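Local coordinates for protein putative peptidase (Bacteroides fragilis, PDB 5DYN) that probably cleaves, and thereby activates, the B. fragilis toxin as a cysteine protease of the clostripain (C11) family, this chain being its C-terminal part, at residues Gly48-Ser53 with Val113-Glu118; Asp88-Arg93 with Glu103-Gly108; Glu120-Ala125 with Glu179-Val184. All coordinates share one frame; numbering follows the deposited sequence. Where two conformers were deposited one is given.

Contact 1. Residues Gly48-Ser53 with Val113-Glu118. With NA (sodium ion), chain H.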
# COMPACT_ATOMS: atom_id res chain seq x y z
N GLY B 48 -12.18 0.76 -3.40
CA GLY B 48 -12.44 0.47 -2.01
C GLY B 48 -12.62 1.72 -1.17
O GLY B 48 -12.67 2.83 -1.69
N SER B 49 -12.70 1.52 0.14
CA SER B 49 -12.93 2.62 1.06
C SER B 49 -11.63 3.12 1.69
O SER B 49 -11.41 4.33 1.81
CB SER B 49 -13.91 2.20 2.15
OG SER B 49 -15.07 1.63 1.57
N TYR B 50 -10.76 2.20 2.09
CA TYR B 50 -9.53 2.58 2.78
C TYR B 50 -8.27 1.95 2.19
O TYR B 50 -8.26 0.77 1.83
CB TYR B 50 -9.63 2.21 4.26
CG TYR B 50 -10.77 2.93 4.96
CD1 TYR B 50 -10.62 4.25 5.38
CD2 TYR B 50 -11.98 2.30 5.18
CE1 TYR B 50 -11.66 4.91 6.01
CE2 TYR B 50 -13.02 2.95 5.81
CZ TYR B 50 -12.85 4.26 6.22
OH TYR B 50 -13.88 4.92 6.85
N LEU B 51 -7.22 2.75 2.09
CA LEU B 51 -5.91 2.29 1.63
C LEU B 51 -4.97 2.13 2.81
O LEU B 51 -4.74 3.08 3.57
CB LEU B 51 -5.32 3.26 0.61
CG LEU B 51 -3.91 2.93 0.11
CD1 LEU B 51 -3.92 1.68 -0.74
CD2 LEU B 51 -3.30 4.09 -0.65
N ILE B 52 -4.41 0.93 2.97
CA ILE B 52 -3.55 0.64 4.11
C ILE B 52 -2.16 0.19 3.66
O ILE B 52 -2.02 -0.86 3.03
CB ILE B 52 -4.15 -0.45 5.01
CG1 ILE B 52 -5.64 -0.19 5.24
CG2 ILE B 52 -3.39 -0.54 6.33
CD1 ILE B 52 -6.37 -1.36 5.86
N SER B 53 -1.15 0.98 4.00
CA SER B 53 0.23 0.66 3.66
C SER B 53 1.19 1.62 4.35
O SER B 53 0.80 2.36 5.26
CB SER B 53 0.45 0.70 2.14
OG SER B 53 1.72 0.18 1.79
N VAL B 113 -3.52 4.91 7.16
CA VAL B 113 -4.76 4.54 6.50
C VAL B 113 -5.40 5.77 5.87
O VAL B 113 -5.61 6.78 6.53
CB VAL B 113 -5.76 3.88 7.46
CG1 VAL B 113 -7.00 3.44 6.70
CG2 VAL B 113 -5.13 2.70 8.15
N ALA B 114 -5.72 5.67 4.58
CA ALA B 114 -6.29 6.79 3.85
C ALA B 114 -7.73 6.53 3.46
O ALA B 114 -8.07 5.45 2.97
CB ALA B 114 -5.45 7.08 2.60
N LYS B 115 -8.59 7.52 3.69
CA LYS B 115 -9.99 7.43 3.28
C LYS B 115 -10.12 7.76 1.79
O LYS B 115 -9.94 8.91 1.39
CB LYS B 115 -10.86 8.36 4.13
CG LYS B 115 -12.36 8.16 3.96
CD LYS B 115 -13.15 8.93 5.01
CE LYS B 115 -14.63 8.59 4.94
NZ LYS B 115 -15.40 9.19 6.07
N MET B 116 -10.42 6.75 0.99
CA MET B 116 -10.44 6.89 -0.47
C MET B 116 -11.47 7.90 -0.98
O MET B 116 -11.24 8.58 -1.98
CB MET B 116 -10.71 5.53 -1.12
CG MET B 116 -9.64 4.49 -0.86
SD MET B 116 -8.16 4.76 -1.84
CE MET B 116 -7.73 3.06 -2.24
N SER B 117 -12.61 7.99 -0.30
CA SER B 117 -13.71 8.82 -0.77
C SER B 117 -13.37 10.30 -0.72
O SER B 117 -14.02 11.11 -1.37
CB SER B 117 -14.97 8.55 0.06
OG SER B 117 -14.76 8.84 1.43
N GLU B 118 -12.34 10.65 0.04
CA GLU B 118 -11.93 12.04 0.20
C GLU B 118 -10.82 12.45 -0.78
O GLU B 118 -10.37 13.59 -0.77
CB GLU B 118 -11.46 12.30 1.63
CG GLU B 118 -12.57 12.18 2.68
CD GLU B 118 -13.48 13.40 2.72
OE1 GLU B 118 -13.35 14.28 1.84
OE2 GLU B 118 -14.32 13.49 3.64
NA NA H . -10.94 15.93 1.68
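Met116 buries more surface here than any other residue, and it does so by folding back over the neighbouring strand. Met116 N donates to Ser49 O at 2.7 Å, a nearly straight bond (164° at the hydrogen) with the donor above the carbonyl plane. CG leaves anti to the carbonyl carbon (chi1 -63°), and a second bend (chi2 -76°) lays the thioether against Leu51, with Met116 CE 3.7 Å from Leu51 CB. Leu51, second in buried area, is gripped by its backbone as well. Leu51 N donates to Ala114 O at 3.0 Å, and Ala114 N returns the bond to Leu51 O at 2.9 Å, both in the carbonyl plane, as expected of a hydrogen-bonded antiparallel pair. Val113 works on the other face of the sheet and divides its methyls between two partners: Val113 CG1 meets Tyr50 CB at 3.8 Å, while Val113 CG2 runs alongside Ile52 CG2 at 4.1 Å. Beyond it, the Tyr50 ring lies beside the extended Lys115 chain. These are adjacent strands of a five-stranded mixed sheet, consistent with the caspase-like fold of clan CD. Strand 25-31 flanks 50-53, strand 185-196 flanks 110-115, helix 78-92 packs on Tyr50, Ile52 and Val113 through Ala79, Ile82 and Ala83, and Glu36 touches Leu51 and Ala114 from a loop.

Contact 2. Residues Asp88-Arg93 with Glu103-Gly108. With NA (sodium ion), chain F.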
# COMPACT_ATOMS: atom_id res chain seq x y z
N ASP B 88 1.32 -1.88 16.46
CA ASP B 88 1.54 -2.27 17.85
C ASP B 88 2.57 -3.39 17.98
O ASP B 88 3.35 -3.42 18.93
CB ASP B 88 0.23 -2.70 18.51
CG ASP B 88 -0.68 -1.52 18.83
OD1 ASP B 88 -0.16 -0.39 18.97
OD2 ASP B 88 -1.91 -1.73 18.93
N TYR B 89 2.56 -4.30 17.01
CA TYR B 89 3.48 -5.43 17.01
C TYR B 89 4.93 -4.97 16.93
O TYR B 89 5.78 -5.41 17.71
CB TYR B 89 3.17 -6.37 15.85
CG TYR B 89 3.98 -7.64 15.85
CD1 TYR B 89 3.53 -8.77 16.53
CD2 TYR B 89 5.20 -7.72 15.18
CE1 TYR B 89 4.26 -9.94 16.54
CE2 TYR B 89 5.94 -8.89 15.19
CZ TYR B 89 5.47 -10.00 15.87
OH TYR B 89 6.19 -11.17 15.88
N TYR B 90 5.21 -4.09 15.98
CA TYR B 90 6.57 -3.65 15.73
C TYR B 90 7.03 -2.59 16.73
O TYR B 90 8.23 -2.43 16.96
CB TYR B 90 6.72 -3.12 14.31
CG TYR B 90 6.78 -4.20 13.25
CD1 TYR B 90 8.00 -4.73 12.85
CD2 TYR B 90 5.62 -4.67 12.65
CE1 TYR B 90 8.06 -5.71 11.88
CE2 TYR B 90 5.67 -5.65 11.68
CZ TYR B 90 6.89 -6.17 11.29
OH TYR B 90 6.95 -7.15 10.33
N GLN B 91 6.08 -1.87 17.32
CA GLN B 91 6.45 -0.86 18.30
C GLN B 91 6.80 -1.52 19.63
O GLN B 91 7.61 -1.01 20.40
CB GLN B 91 5.33 0.18 18.47
CG GLN B 91 4.13 -0.27 19.30
CD GLN B 91 4.32 -0.04 20.79
OE1 GLN B 91 5.24 0.66 21.21
NE2 GLN B 91 3.44 -0.64 21.59
N SER B 92 6.19 -2.68 19.90
CA SER B 92 6.46 -3.42 21.12
C SER B 92 7.87 -3.99 21.11
O SER B 92 8.50 -4.13 22.16
CB SER B 92 5.44 -4.56 21.29
OG SER B 92 4.14 -4.04 21.50
N ARG B 93 8.36 -4.31 19.92
CA ARG B 93 9.68 -4.91 19.77
C ARG B 93 10.70 -3.89 19.27
O ARG B 93 11.84 -4.24 18.96
CB ARG B 93 9.60 -6.10 18.82
CG ARG B 93 8.71 -7.22 19.35
CD ARG B 93 8.30 -8.20 18.26
NE ARG B 93 7.54 -9.31 18.81
CZ ARG B 93 6.25 -9.24 19.15
NH1 ARG B 93 5.58 -8.11 18.98
NH2 ARG B 93 5.64 -10.30 19.65
N GLU B 103 14.14 -12.12 11.55
CA GLU B 103 13.66 -13.00 12.61
C GLU B 103 13.46 -12.26 13.92
O GLU B 103 12.78 -12.75 14.82
CB GLU B 103 14.63 -14.17 12.81
CG GLU B 103 15.01 -14.89 11.53
CD GLU B 103 14.29 -16.21 11.38
OE1 GLU B 103 13.72 -16.70 12.38
OE2 GLU B 103 14.28 -16.76 10.26
N ASP B 104 14.05 -11.07 14.02
CA ASP B 104 13.86 -10.21 15.19
C ASP B 104 13.88 -8.74 14.78
O ASP B 104 14.92 -8.08 14.84
CB ASP B 104 14.94 -10.48 16.24
CG ASP B 104 14.67 -9.75 17.55
OD1 ASP B 104 13.51 -9.35 17.79
OD2 ASP B 104 15.63 -9.57 18.33
N TRP B 105 12.73 -8.23 14.34
CA TRP B 105 12.66 -6.88 13.81
C TRP B 105 12.54 -5.83 14.92
O TRP B 105 11.49 -5.69 15.53
CB TRP B 105 11.49 -6.74 12.85
CG TRP B 105 11.64 -5.58 11.93
CD1 TRP B 105 11.30 -4.28 12.18
CD2 TRP B 105 12.19 -5.60 10.61
NE1 TRP B 105 11.59 -3.49 11.10
CE2 TRP B 105 12.14 -4.28 10.12
CE3 TRP B 105 12.71 -6.60 9.79
CZ2 TRP B 105 12.60 -3.93 8.85
CZ3 TRP B 105 13.17 -6.26 8.53
CH2 TRP B 105 13.11 -4.94 8.07
N THR B 106 13.62 -5.10 15.15
CA THR B 106 13.64 -4.05 16.16
C THR B 106 13.68 -2.66 15.53
O THR B 106 13.83 -1.65 16.22
CB THR B 106 14.85 -4.20 17.09
OG1 THR B 106 16.05 -4.12 16.32
CG2 THR B 106 14.80 -5.54 17.81
N GLY B 107 13.53 -2.61 14.21
CA GLY B 107 13.64 -1.37 13.47
C GLY B 107 12.36 -0.57 13.42
O GLY B 107 12.33 0.55 12.89
N GLY B 108 11.29 -1.13 13.96
CA GLY B 108 10.01 -0.43 13.99
C GLY B 108 9.31 -0.43 12.65
O GLY B 108 9.63 -1.23 11.77
NA NA F . 10.79 -3.34 15.80
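Asp88, in the last turns of helix 78-92, offers its carbonyl oxygen to two donors of Ser92, the backbone N and the hydroxyl, with Ser92 OG 2.8 Å from Asp88 O. Tyr89 receives Arg93 twice: Arg93 NH1 stands over the centre of the phenol face, and the same nitrogen donates to Tyr89 O at 3.0 Å, along a carbonyl lone pair and in the guanidinium plane. This pins the arginine back onto its own helix. Tyr90 is where the helix meets the loop. Its ring, CG anti to the carbonyl carbon, drives its edge toward the face of the Trp105 five-membered ring in an offset edge-to-face pair, with planes at 86° and Tyr90 CD1 3.4 Å from Trp105 CD1. The phenol OH is held by Gly62 O, and Trp105 NE1 makes a weak bond to Gly108 O within its own loop. At Arg93 the helix has ended, and Arg93 O accepts a CA-H...O contact from Thr106 CA at 3.3 Å; Thr106 OG1 is bound by Ile98 O. The loop that leads from this helix to strand 110-115 is thus folded back on the helix C-terminus. No direct hydrogen bond crosses between the two segments. Instead a sodium ion joins their backbones, 3.0 Å from Tyr90 O and 2.5 Å from Trp105 O, and Gly108 N lies close by. The cation probably offsets the partial negative charge that carbonyls gather at a helix C-terminus, so metal coordination and aromatic packing probably do the work of direct hydrogen bonds.

Contact 3. Residues Glu120-Ala125 with Glu179-Val184. With NA (sodium ion), chain H.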
# COMPACT_ATOMS: atom_id res chain seq x y z
N GLU B 120 -10.91 12.78 -4.06
CA GLU B 120 -11.34 13.73 -5.07
C GLU B 120 -11.37 15.15 -4.49
O GLU B 120 -10.96 16.10 -5.16
CB GLU B 120 -12.71 13.34 -5.62
CG GLU B 120 -12.67 12.04 -6.41
CD GLU B 120 -13.93 11.80 -7.21
OE1 GLU B 120 -14.93 12.53 -6.99
OE2 GLU B 120 -13.92 10.89 -8.06
N ASN B 121 -11.84 15.29 -3.26
CA ASN B 121 -11.81 16.58 -2.57
C ASN B 121 -10.38 17.09 -2.41
O ASN B 121 -10.12 18.29 -2.51
CB ASN B 121 -12.49 16.48 -1.20
CG ASN B 121 -13.98 16.21 -1.29
OD1 ASN B 121 -14.59 16.38 -2.34
ND2 ASN B 121 -14.57 15.79 -0.17
N LEU B 122 -9.46 16.16 -2.15
CA LEU B 122 -8.06 16.50 -1.97
C LEU B 122 -7.44 17.01 -3.28
O LEU B 122 -6.68 17.97 -3.27
CB LEU B 122 -7.28 15.29 -1.46
CG LEU B 122 -5.83 15.55 -1.06
CD1 LEU B 122 -5.75 16.64 -0.00
CD2 LEU B 122 -5.17 14.27 -0.57
N ALA B 123 -7.79 16.35 -4.38
CA ALA B 123 -7.32 16.77 -5.70
C ALA B 123 -7.80 18.19 -6.03
O ALA B 123 -7.06 18.98 -6.61
CB ALA B 123 -7.79 15.79 -6.77
N VAL B 124 -9.04 18.49 -5.65
CA VAL B 124 -9.58 19.83 -5.84
C VAL B 124 -8.79 20.83 -5.00
O VAL B 124 -8.33 21.85 -5.51
CB VAL B 124 -11.07 19.91 -5.45
CG1 VAL B 124 -11.58 21.34 -5.55
CG2 VAL B 124 -11.90 18.99 -6.33
N ALA B 125 -8.61 20.50 -3.72
CA ALA B 125 -7.86 21.34 -2.80
C ALA B 125 -6.45 21.60 -3.30
O ALA B 125 -5.96 22.73 -3.23
CB ALA B 125 -7.82 20.70 -1.43
N GLU B 179 -7.36 21.49 5.72
CA GLU B 179 -8.72 21.08 6.08
C GLU B 179 -9.16 19.88 5.24
O GLU B 179 -9.77 18.94 5.75
CB GLU B 179 -9.71 22.23 5.91
CG GLU B 179 -9.56 23.34 6.94
CD GLU B 179 -10.65 24.39 6.84
OE1 GLU B 179 -10.95 24.85 5.71
OE2 GLU B 179 -11.21 24.77 7.89
N ALA B 180 -8.84 19.93 3.96
CA ALA B 180 -9.22 18.86 3.04
C ALA B 180 -8.37 17.61 3.27
O ALA B 180 -8.85 16.49 3.12
CB ALA B 180 -9.09 19.32 1.61
N PHE B 181 -7.11 17.81 3.65
CA PHE B 181 -6.20 16.70 3.86
C PHE B 181 -6.50 15.97 5.16
O PHE B 181 -6.33 14.75 5.25
CB PHE B 181 -4.74 17.18 3.86
CG PHE B 181 -3.74 16.07 4.08
CD1 PHE B 181 -3.35 15.26 3.02
CD2 PHE B 181 -3.20 15.85 5.33
CE1 PHE B 181 -2.44 14.24 3.21
CE2 PHE B 181 -2.28 14.83 5.53
CZ PHE B 181 -1.90 14.02 4.47
N ASP B 182 -6.95 16.71 6.17
CA ASP B 182 -7.28 16.13 7.47
C ASP B 182 -8.33 15.03 7.35
O ASP B 182 -8.40 14.13 8.18
CB ASP B 182 -7.77 17.22 8.43
CG ASP B 182 -6.64 18.02 9.03
OD1 ASP B 182 -5.49 17.53 9.02
OD2 ASP B 182 -6.89 19.13 9.53
N LYS B 183 -9.15 15.11 6.30
CA LYS B 183 -10.22 14.15 6.08
C LYS B 183 -9.74 12.88 5.38
O LYS B 183 -10.52 11.94 5.17
CB LYS B 183 -11.34 14.80 5.26
CG LYS B 183 -12.03 15.97 5.95
CD LYS B 183 -12.72 16.86 4.94
CE LYS B 183 -13.99 17.47 5.51
NZ LYS B 183 -14.87 18.01 4.44
N VAL B 184 -8.46 12.84 5.02
CA VAL B 184 -7.93 11.72 4.24
C VAL B 184 -7.23 10.70 5.13
O VAL B 184 -7.61 9.53 5.15
CB VAL B 184 -6.95 12.21 3.16
CG1 VAL B 184 -6.38 11.02 2.39
CG2 VAL B 184 -7.65 13.16 2.21
NA NA H . -10.94 15.93 1.68
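The Phe181 ring turns its edge to Leu122, whose CD1 lies near the ring plane. Trp177, one turn earlier on the same helix, meets the phenylalanine with ring planes only about 15° apart, and Leu160, Asp161, Lys209 and Leu211 also touch the phenylalanine side chain. Phe181 CG is anti to the backbone N (chi1 -180°), which sets its side chain beside that of Leu122, both pointing the same way. The other flat group, the Asn121 amide, is turned to Glu118 in one of its two conformers: there Asn121 ND2 is hydrogen-bonded to Glu118 OE1, itself a sodium ligand. Leu122 then carries most of the apolar contact by dividing its two branches. Leu122 CD1 reaches the base of the aromatic side chain, 4.0 Å from Phe181 CB, and Leu122 CD2 meets Val184 CG2 at 3.9 Å, the leucine and valine crossing at about a right angle. A turn on, two methyls meet, Ala125 CB and Ala180 CB at 3.6 Å. In the fold, helix 119-127 follows strand 110-115 and helix 172-182 leads into strand 185-196, so the helices joined here belong to two neighbouring strands of the central sheet. Helix 231-236 adds a further neighbour, with Trp232 against Leu122. Toward Val184 the chain leaves the helix in a turn: Val184 N bonds to Phe181 O at 2.9 Å, and the bond from Lys183 N to Ala180 O is weak. Ala180 O turns to the sodium ion at 2.6 Å, with Glu118 OE1 as a second ligand. Asn121, the third residue of the site, sits beside the ion with its CB 3.3 Å away, and the cation would probably favour an ionised Glu118 carboxylate.

In the fold
Contacts 1 and 3 are directly coupled, their centres 12 Å apart. Lys115 N lies 2.7 Å from Val184 O, a probable hydrogen bond that carries strand pairing across to 185-196, and Glu118 CG packs against Lys183 O at 3.2 Å. The same sodium ion ties Glu118 of contact 1 to Ala180 of contact 3, with Asn121 beside it. Contact 2 is nested within the chain loop that contact 1 closes, yet stands well apart: its centre is 25 Å from that of contact 1, with nearest atoms about 11 Å apart, and 32 Å from that of contact 3, across the chain's centre. It has a sodium site of its own, and helix 78-92 links it back to the sheet.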